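Local coordinates for spore coat polysaccharide biosynthesis protein SpsE (PDB 1VLI) that takes part in making the spore coat polysaccharide of Bacillus subtilis, probably as a sialic acid synthase-like enzyme of the NeuB family, at residues 145-150 / 314-319; 153-158 / 181-186. All blocks are in the same frame, centred on the assembly; numbering follows the deposited sequence.

Contact 1 of 2, residues 145-150 / 314-319; sequences INHLPL and AYRGIF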
ATOM      1  N   ILE A 145      -6.454  -4.002  -1.237  1.00 53.44           N
ATOM      2  CA  ILE A 145      -6.072  -5.415  -1.252  1.00 52.37           C
ATOM      3  C   ILE A 145      -7.033  -6.282  -2.077  1.00 53.60           C
ATOM      4  O   ILE A 145      -6.657  -7.352  -2.556  1.00 58.63           O
ATOM      5  CB  ILE A 145      -5.913  -5.987   0.166  1.00 52.89           C
ATOM      6  CG1 ILE A 145      -5.147  -7.292   0.105  1.00 45.14           C
ATOM      7  CG2 ILE A 145      -7.301  -6.168   0.911  1.00 52.90           C
ATOM      8  CD1 ILE A 145      -4.653  -7.738   1.492  1.00 54.72           C
ATOM      9  N   ASN A 146      -8.257  -5.807  -2.272  1.00 53.02           N
ATOM     10  CA  ASN A 146      -9.278  -6.589  -2.973  1.00 53.40           C
ATOM     11  C   ASN A 146      -9.659  -5.942  -4.289  1.00 53.00           C
ATOM     12  O   ASN A 146     -10.662  -6.313  -4.888  1.00 56.11           O
ATOM     13  CB  ASN A 146     -10.524  -6.807  -2.075  1.00 50.96           C
ATOM     14  CG  ASN A 146     -11.341  -5.535  -1.891  1.00 59.97           C
ATOM     15  OD1 ASN A 146     -10.819  -4.423  -2.066  1.00 51.13           O
ATOM     16  ND2 ASN A 146     -12.634  -5.683  -1.534  1.00 52.77           N
ATOM     17  N   HIS A 147      -8.851  -4.991  -4.755  1.00 51.83           N
ATOM     18  CA  HIS A 147      -9.095  -4.386  -6.044  1.00 54.59           C
ATOM     19  C   HIS A 147      -8.443  -5.280  -7.065  1.00 57.47           C
ATOM     20  O   HIS A 147      -7.369  -4.960  -7.641  1.00 62.19           O
ATOM     21  CB  HIS A 147      -8.500  -2.983  -6.114  1.00 56.56           C
ATOM     22  CG  HIS A 147      -8.975  -2.185  -7.279  1.00 54.24           C
ATOM     23  ND1 HIS A 147      -9.480  -2.763  -8.428  1.00 56.68           N
ATOM     24  CD2 HIS A 147      -9.034  -0.847  -7.471  1.00 48.92           C
ATOM     25  CE1 HIS A 147      -9.826  -1.813  -9.278  1.00 54.19           C
ATOM     26  NE2 HIS A 147      -9.556  -0.642  -8.727  1.00 51.45           N
ATOM     27  N   LEU A 148      -9.111  -6.395  -7.306  1.00 55.17           N
ATOM     28  CA  LEU A 148      -8.569  -7.467  -8.123  1.00 54.19           C
ATOM     29  C   LEU A 148      -8.318  -7.050  -9.575  1.00 54.58           C
ATOM     30  O   LEU A 148      -7.279  -7.403 -10.126  1.00 55.73           O
ATOM     31  CB  LEU A 148      -9.430  -8.738  -8.014  1.00 52.42           C
ATOM     32  CG  LEU A 148      -9.683  -9.339  -6.608  1.00 45.91           C
ATOM     33  CD1 LEU A 148     -10.203 -10.736  -6.809  1.00 52.25           C
ATOM     34  CD2 LEU A 148      -8.437  -9.380  -5.658  1.00 44.97           C
ATOM     35  N   PRO A 149      -9.220  -6.302 -10.208  1.00 55.37           N
ATOM     36  CA  PRO A 149      -8.920  -5.785 -11.559  1.00 56.73           C
ATOM     37  C   PRO A 149      -7.654  -4.908 -11.566  1.00 58.73           C
ATOM     38  O   PRO A 149      -6.823  -5.035 -12.473  1.00 60.94           O
ATOM     39  CB  PRO A 149     -10.188  -5.012 -11.931  1.00 55.09           C
ATOM     40  CG  PRO A 149     -11.297  -5.679 -11.060  1.00 55.41           C
ATOM     41  CD  PRO A 149     -10.572  -5.895  -9.766  1.00 56.76           C
ATOM     42  N   LEU A 150      -7.475  -4.082 -10.534  1.00 57.23           N
ATOM     43  CA  LEU A 150      -6.238  -3.327 -10.390  1.00 55.41           C
ATOM     44  C   LEU A 150      -5.027  -4.229 -10.187  1.00 57.09           C
ATOM     45  O   LEU A 150      -3.983  -3.998 -10.804  1.00 63.83           O
ATOM     46  CB  LEU A 150      -6.323  -2.298  -9.263  1.00 51.77           C
ATOM     47  CG  LEU A 150      -5.009  -1.557  -8.951  1.00 60.57           C
ATOM     48  CD1 LEU A 150      -4.522  -0.628 -10.155  1.00 47.10           C
ATOM     49  CD2 LEU A 150      -5.096  -0.791  -7.656  1.00 55.41           C
ATOM     50  N   ALA A 314     -14.309  -0.536   4.638  1.00 83.44           N
ATOM     51  CA  ALA A 314     -13.226   0.285   4.057  1.00 77.69           C
ATOM     52  C   ALA A 314     -12.502  -0.239   2.800  1.00 73.67           C
ATOM     53  O   ALA A 314     -11.961   0.581   2.030  1.00 72.30           O
ATOM     54  CB  ALA A 314     -12.208   0.703   5.134  1.00 78.83           C
ATOM     55  N   TYR A 315     -12.487  -1.564   2.585  1.00 67.01           N
ATOM     56  CA  TYR A 315     -12.020  -2.132   1.312  1.00 61.68           C
ATOM     57  C   TYR A 315     -12.921  -1.704   0.166  1.00 60.20           C
ATOM     58  O   TYR A 315     -13.998  -1.157   0.398  1.00 58.06           O
ATOM     59  CB  TYR A 315     -12.002  -3.641   1.352  1.00 61.07           C
ATOM     60  CG  TYR A 315     -10.955  -4.198   2.248  1.00 65.05           C
ATOM     61  CD1 TYR A 315     -10.037  -3.353   2.891  1.00 63.71           C
ATOM     62  CD2 TYR A 315     -10.848  -5.576   2.449  1.00 63.18           C
ATOM     63  CE1 TYR A 315      -9.048  -3.869   3.744  1.00 67.39           C
ATOM     64  CE2 TYR A 315      -9.840  -6.106   3.312  1.00 63.28           C
ATOM     65  CZ  TYR A 315      -8.967  -5.240   3.947  1.00 59.23           C
ATOM     66  OH  TYR A 315      -7.985  -5.719   4.762  1.00 70.76           O
ATOM     67  N   ARG A 316     -12.501  -1.970  -1.070  1.00 57.12           N
ATOM     68  CA  ARG A 316     -13.297  -1.554  -2.227  1.00 55.88           C
ATOM     69  C   ARG A 316     -14.509  -2.459  -2.467  1.00 56.89           C
ATOM     70  O   ARG A 316     -14.563  -3.600  -1.973  1.00 60.17           O
ATOM     71  CB  ARG A 316     -12.430  -1.478  -3.486  1.00 55.38           C
ATOM     72  CG  ARG A 316     -11.207  -0.554  -3.361  1.00 54.46           C
ATOM     73  CD  ARG A 316     -10.947   0.278  -4.615  1.00 49.93           C
ATOM     74  NE  ARG A 316      -9.985   1.338  -4.356  1.00 57.23           N
ATOM     75  CZ  ARG A 316      -9.727   2.357  -5.186  1.00 56.80           C
ATOM     76  NH1 ARG A 316     -10.357   2.502  -6.344  1.00 40.79           N
ATOM     77  NH2 ARG A 316      -8.859   3.271  -4.834  1.00 47.90           N
ATOM     78  N   GLY A 317     -15.483  -1.937  -3.207  1.00 54.71           N
ATOM     79  CA  GLY A 317     -16.585  -2.715  -3.719  1.00 53.79           C
ATOM     80  C   GLY A 317     -17.053  -2.136  -5.036  1.00 56.79           C
ATOM     81  O   GLY A 317     -16.475  -1.159  -5.548  1.00 57.58           O
ATOM     82  N   ILE A 318     -18.120  -2.717  -5.584  1.00 56.30           N
ATOM     83  CA  ILE A 318     -18.610  -2.280  -6.865  1.00 55.47           C
ATOM     84  C   ILE A 318     -19.753  -1.287  -6.694  1.00 56.34           C
ATOM     85  O   ILE A 318     -20.763  -1.596  -6.041  1.00 55.06           O
ATOM     86  CB  ILE A 318     -19.045  -3.490  -7.696  1.00 55.72           C
ATOM     87  CG1 ILE A 318     -17.866  -4.434  -7.905  1.00 48.95           C
ATOM     88  CG2 ILE A 318     -19.576  -3.017  -9.015  1.00 44.15           C
ATOM     89  CD1 ILE A 318     -18.219  -5.671  -8.647  1.00 50.67           C
ATOM     90  N   PHE A 319     -19.601  -0.110  -7.306  1.00 54.54           N
ATOM     91  CA  PHE A 319     -20.528   1.003  -7.098  1.00 54.83           C
ATOM     92  C   PHE A 319     -20.997   1.555  -8.400  1.00 55.16           C
ATOM     93  O   PHE A 319     -20.252   1.527  -9.358  1.00 56.96           O
ATOM     94  CB  PHE A 319     -19.841   2.119  -6.321  1.00 54.42           C
ATOM     95  CG  PHE A 319     -19.769   1.870  -4.846  1.00 57.23           C
ATOM     96  CD1 PHE A 319     -18.710   1.159  -4.296  1.00 55.97           C
ATOM     97  CD2 PHE A 319     -20.774   2.341  -4.000  1.00 59.05           C
ATOM     98  CE1 PHE A 319     -18.653   0.903  -2.914  1.00 57.57           C
ATOM     99  CE2 PHE A 319     -20.723   2.104  -2.626  1.00 46.59           C
ATOM    100  CZ  PHE A 319     -19.657   1.376  -2.088  1.00 55.76           C
TER
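Asn146 meets the backbone of Arg316 with both ends of its side-chain amide. Arg316 N donates to Asn146 OD1 over 3.1 Å, in the plane of that carbonyl and on a lone pair, though the N-H is well off straight at 141°. In return Asn146 ND2 donates an N-H to Arg316 O at 2.9 Å, the straighter bond of the two at 153°. One amide thus reads the N-H and the C=O of a single residue, as a backbone neighbour in a sheet might, and the paired bonds fix which way round the amide is turned. On the Ile145 side the packing is tight: CG2 is seated over one face of the Tyr315 ring, 3.7 Å from its centroid and offset toward the CE2-CZ rim, a CH-pi contact. The phenol OH of Tyr315 is hydrogen-bonded to Ala166 O, which ties the far end of that ring to the barrel as well. The His147 side is looser in kind rather than in distance: a single carbon, Arg316 CD, comes obliquely to His147 CD2 at 3.6 Å, and ring and guanidinium planes stand 32° apart with no hydrogen bond between them. The guanidinium finds its partners elsewhere, NE in a salt bridge with Glu144 and NH1 on Val337 O. The looser side does not lead to solvent, since all five touching residues are buried. The histidine takes the N-cap position of helix 148-155, at the centre of an inverse gamma turn. The arrangement is an interdomain junction: a loop following strand 138-140 of the NeuB TIM barrel receives the entry to the first strand of the C-terminal SAF (antifreeze-like) domain, the two-domain architecture of NeuB-type synthases.

Contact 2 of 2, residues 153-158 / 181-186; sequences YVARLN and RAEGNN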
ATOM      1  N   TYR A 153      -4.108  -5.721 -13.455  1.00 59.85           N
ATOM      2  CA  TYR A 153      -3.677  -4.738 -14.431  1.00 60.23           C
ATOM      3  C   TYR A 153      -2.218  -4.391 -14.211  1.00 61.17           C
ATOM      4  O   TYR A 153      -1.431  -4.376 -15.149  1.00 61.40           O
ATOM      5  CB  TYR A 153      -4.519  -3.491 -14.267  1.00 58.59           C
ATOM      6  CG  TYR A 153      -4.296  -2.430 -15.293  1.00 58.82           C
ATOM      7  CD1 TYR A 153      -3.305  -1.465 -15.119  1.00 58.58           C
ATOM      8  CD2 TYR A 153      -5.095  -2.354 -16.413  1.00 59.75           C
ATOM      9  CE1 TYR A 153      -3.109  -0.467 -16.030  1.00 52.35           C
ATOM     10  CE2 TYR A 153      -4.907  -1.354 -17.343  1.00 66.69           C
ATOM     11  CZ  TYR A 153      -3.910  -0.407 -17.150  1.00 66.85           C
ATOM     12  OH  TYR A 153      -3.733   0.608 -18.077  1.00 62.29           O
ATOM     13  N   VAL A 154      -1.859  -4.143 -12.958  1.00 61.80           N
ATOM     14  CA  VAL A 154      -0.493  -3.830 -12.624  1.00 60.14           C
ATOM     15  C   VAL A 154       0.420  -5.071 -12.718  1.00 60.82           C
ATOM     16  O   VAL A 154       1.552  -4.978 -13.196  1.00 60.65           O
ATOM     17  CB  VAL A 154      -0.410  -3.196 -11.237  1.00 60.97           C
ATOM     18  CG1 VAL A 154       1.010  -2.825 -10.940  1.00 60.47           C
ATOM     19  CG2 VAL A 154      -1.279  -1.959 -11.172  1.00 58.36           C
ATOM     20  N   ALA A 155      -0.061  -6.231 -12.263  1.00 58.57           N
ATOM     21  CA  ALA A 155       0.747  -7.452 -12.369  1.00 58.31           C
ATOM     22  C   ALA A 155       1.311  -7.641 -13.799  1.00 59.07           C
ATOM     23  O   ALA A 155       2.425  -8.119 -13.965  1.00 60.23           O
ATOM     24  CB  ALA A 155      -0.042  -8.656 -11.948  1.00 52.36           C
ATOM     25  N   ARG A 156       0.538  -7.264 -14.812  1.00 58.81           N
ATOM     26  CA  ARG A 156       0.942  -7.470 -16.209  1.00 61.87           C
ATOM     27  C   ARG A 156       2.082  -6.560 -16.678  1.00 61.42           C
ATOM     28  O   ARG A 156       2.609  -6.748 -17.763  1.00 60.59           O
ATOM     29  CB  ARG A 156      -0.249  -7.301 -17.152  1.00 60.27           C
ATOM     30  CG  ARG A 156      -1.124  -8.513 -17.227  1.00 64.72           C
ATOM     31  CD  ARG A 156      -2.410  -8.263 -17.965  1.00 65.91           C
ATOM     32  NE  ARG A 156      -3.343  -9.352 -17.734  1.00 84.88           N
ATOM     33  CZ  ARG A 156      -4.539  -9.463 -18.300  1.00 93.78           C
ATOM     34  NH1 ARG A 156      -4.968  -8.543 -19.159  1.00 88.45           N
ATOM     35  NH2 ARG A 156      -5.312 -10.507 -18.005  1.00 97.01           N
ATOM     36  N   LEU A 157       2.448  -5.583 -15.860  1.00 60.98           N
ATOM     37  CA  LEU A 157       3.512  -4.665 -16.200  1.00 62.18           C
ATOM     38  C   LEU A 157       4.870  -5.249 -15.842  1.00 64.17           C
ATOM     39  O   LEU A 157       5.910  -4.679 -16.172  1.00 66.14           O
ATOM     40  CB  LEU A 157       3.284  -3.330 -15.492  1.00 61.03           C
ATOM     41  CG  LEU A 157       1.984  -2.655 -15.909  1.00 61.18           C
ATOM     42  CD1 LEU A 157       1.651  -1.468 -15.000  1.00 58.09           C
ATOM     43  CD2 LEU A 157       2.070  -2.257 -17.407  1.00 48.66           C
ATOM     44  N   ASN A 158       4.847  -6.380 -15.151  1.00 64.56           N
ATOM     45  CA  ASN A 158       6.042  -7.142 -14.786  1.00 64.45           C
ATOM     46  C   ASN A 158       7.100  -6.512 -13.879  1.00 61.99           C
ATOM     47  O   ASN A 158       8.268  -6.871 -13.900  1.00 60.74           O
ATOM     48  CB  ASN A 158       6.650  -7.877 -15.979  1.00 65.24           C
ATOM     49  CG  ASN A 158       6.410  -9.393 -15.885  1.00 81.84           C
ATOM     50  OD1 ASN A 158       5.571  -9.923 -16.627  1.00 91.88           O
ATOM     51  ND2 ASN A 158       7.102 -10.090 -14.923  1.00 70.14           N
ATOM     52  N   ARG A 181      -0.052 -13.683  -9.149  1.00 57.59           N
ATOM     53  CA  ARG A 181       0.655 -14.821  -9.662  1.00 59.61           C
ATOM     54  C   ARG A 181       0.062 -15.317 -10.951  1.00 61.00           C
ATOM     55  O   ARG A 181       0.810 -15.634 -11.872  1.00 64.34           O
ATOM     56  CB  ARG A 181       0.712 -15.935  -8.647  1.00 60.00           C
ATOM     57  CG  ARG A 181       1.873 -15.789  -7.755  1.00 66.64           C
ATOM     58  CD  ARG A 181       2.169 -17.015  -6.998  1.00 87.98           C
ATOM     59  NE  ARG A 181       3.011 -17.962  -7.723  1.00102.90           N
ATOM     60  CZ  ARG A 181       4.339 -17.930  -7.746  1.00104.19           C
ATOM     61  NH1 ARG A 181       5.012 -16.977  -7.104  1.00105.42           N
ATOM     62  NH2 ARG A 181       4.998 -18.854  -8.427  1.00105.99           N
ATOM     63  N   ALA A 182      -1.270 -15.347 -11.038  1.00 58.90           N
ATOM     64  CA  ALA A 182      -1.956 -15.860 -12.227  1.00 57.33           C
ATOM     65  C   ALA A 182      -1.571 -15.118 -13.512  1.00 58.64           C
ATOM     66  O   ALA A 182      -1.761 -15.652 -14.606  1.00 60.16           O
ATOM     67  CB  ALA A 182      -3.474 -15.824 -12.037  1.00 55.23           C
ATOM     68  N   GLU A 183      -1.068 -13.886 -13.390  1.00 58.12           N
ATOM     69  CA  GLU A 183      -0.677 -13.093 -14.570  1.00 58.01           C
ATOM     70  C   GLU A 183       0.775 -13.296 -14.972  1.00 57.32           C
ATOM     71  O   GLU A 183       1.278 -12.604 -15.850  1.00 59.94           O
ATOM     72  CB  GLU A 183      -0.940 -11.601 -14.353  1.00 56.16           C
ATOM     73  CG  GLU A 183      -2.398 -11.233 -14.129  1.00 60.06           C
ATOM     74  CD  GLU A 183      -3.336 -11.788 -15.190  1.00 71.30           C
ATOM     75  OE1 GLU A 183      -3.044 -11.618 -16.397  1.00 71.03           O
ATOM     76  OE2 GLU A 183      -4.378 -12.389 -14.818  1.00 69.65           O
ATOM     77  N   GLY A 184       1.450 -14.229 -14.319  1.00 57.61           N
ATOM     78  CA  GLY A 184       2.845 -14.516 -14.604  1.00 57.55           C
ATOM     79  C   GLY A 184       3.865 -13.706 -13.816  1.00 58.19           C
ATOM     80  O   GLY A 184       5.062 -13.854 -14.027  1.00 59.33           O
ATOM     81  N   ASN A 185       3.412 -12.846 -12.912  1.00 57.69           N
ATOM     82  CA  ASN A 185       4.321 -12.060 -12.094  1.00 56.66           C
ATOM     83  C   ASN A 185       4.533 -12.715 -10.724  1.00 58.48           C
ATOM     84  O   ASN A 185       3.596 -12.839  -9.949  1.00 60.56           O
ATOM     85  CB  ASN A 185       3.771 -10.639 -11.946  1.00 55.23           C
ATOM     86  CG  ASN A 185       4.787  -9.669 -11.376  1.00 55.47           C
ATOM     87  OD1 ASN A 185       5.745 -10.079 -10.748  1.00 63.06           O
ATOM     88  ND2 ASN A 185       4.580  -8.370 -11.602  1.00 62.41           N
ATOM     89  N   ASN A 186       5.761 -13.129 -10.424  1.00 60.15           N
ATOM     90  CA  ASN A 186       6.052 -13.749  -9.140  1.00 62.42           C
ATOM     91  C   ASN A 186       6.986 -12.951  -8.235  1.00 61.10           C
ATOM     92  O   ASN A 186       7.537 -13.515  -7.306  1.00 62.72           O
ATOM     93  CB  ASN A 186       6.488 -15.239  -9.279  1.00 62.42           C
ATOM     94  CG  ASN A 186       7.774 -15.415 -10.066  1.00 70.10           C
TER
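This is a partly buried contact between two loops at one end of the TIM barrel, with a salt bridge at its exposed rim, a methyl contact beneath it and a hydrogen-bonded asparagine amide on the buried side. It joins the type I turn 155-158, at the C-terminal side of helix 148-155, to the turn that follows helix 170-181. Arg156 holds the Glu183 carboxylate side-on with two nitrogens, both on the same oxygen: NE is 2.6 Å and NH2 3.0 Å from Glu183 OE1. The oxygen lies near the guanidinium plane, whereas both donors reach it from the same face of the carboxylate, NE standing 53° out of that plane. An arginine chain extended from CG to NE meets a glutamate bent at chi2 (-51°), which folds the acid back toward it. An alanine in place of Glu183 would probably leave the Arg156 guanidinium without this carboxylate and free to turn at the surface. Beneath the bridge Ala155 CB rests against Glu183 CB at 3.9 Å, and Ile180 and Met161 border the same methyl. The inner part rests on Asn185, whose CG, anti to the backbone N, carries the amide to Ala155. Its ND2 donates to Ala155 O at 3.2 Å, in the carbonyl plane and on a lone pair, with an N-H angle of 153°. That carbonyl also accepts Asn158 N, closing its turn, so two donors grip one oxygen. The same ND2 bonds Arg159 O, and OD1 takes Gln187 NE2, so the buried amide is held at both its ends. Gly184, with positive phi, carries the second chain out of its own type I turn toward strand 188-193. Paired helix-to-strand turns of this kind, from successive beta-alpha units, belong to the alpha-to-beta loops of a beta/alpha barrel.

In the fold
Both contacts draw on helix 148-155, from its two ends, with centres about 17 Å apart. Contact 1 lies at the start of the helix and is wholly buried; contact 2 is at its finish, where three of six touching residues are exposed. The first joins the barrel to the C-terminal domain across more than 160 residues of chain, the second binds neighbouring units of the barrel itself. An asparagine amide meeting backbone atoms is common to both, but in contact 1 it uses oxygen and nitrogen across the interface, in contact 2 the nitrogen alone. Ring packing accompanies it in the interior, a charged pair at the surface.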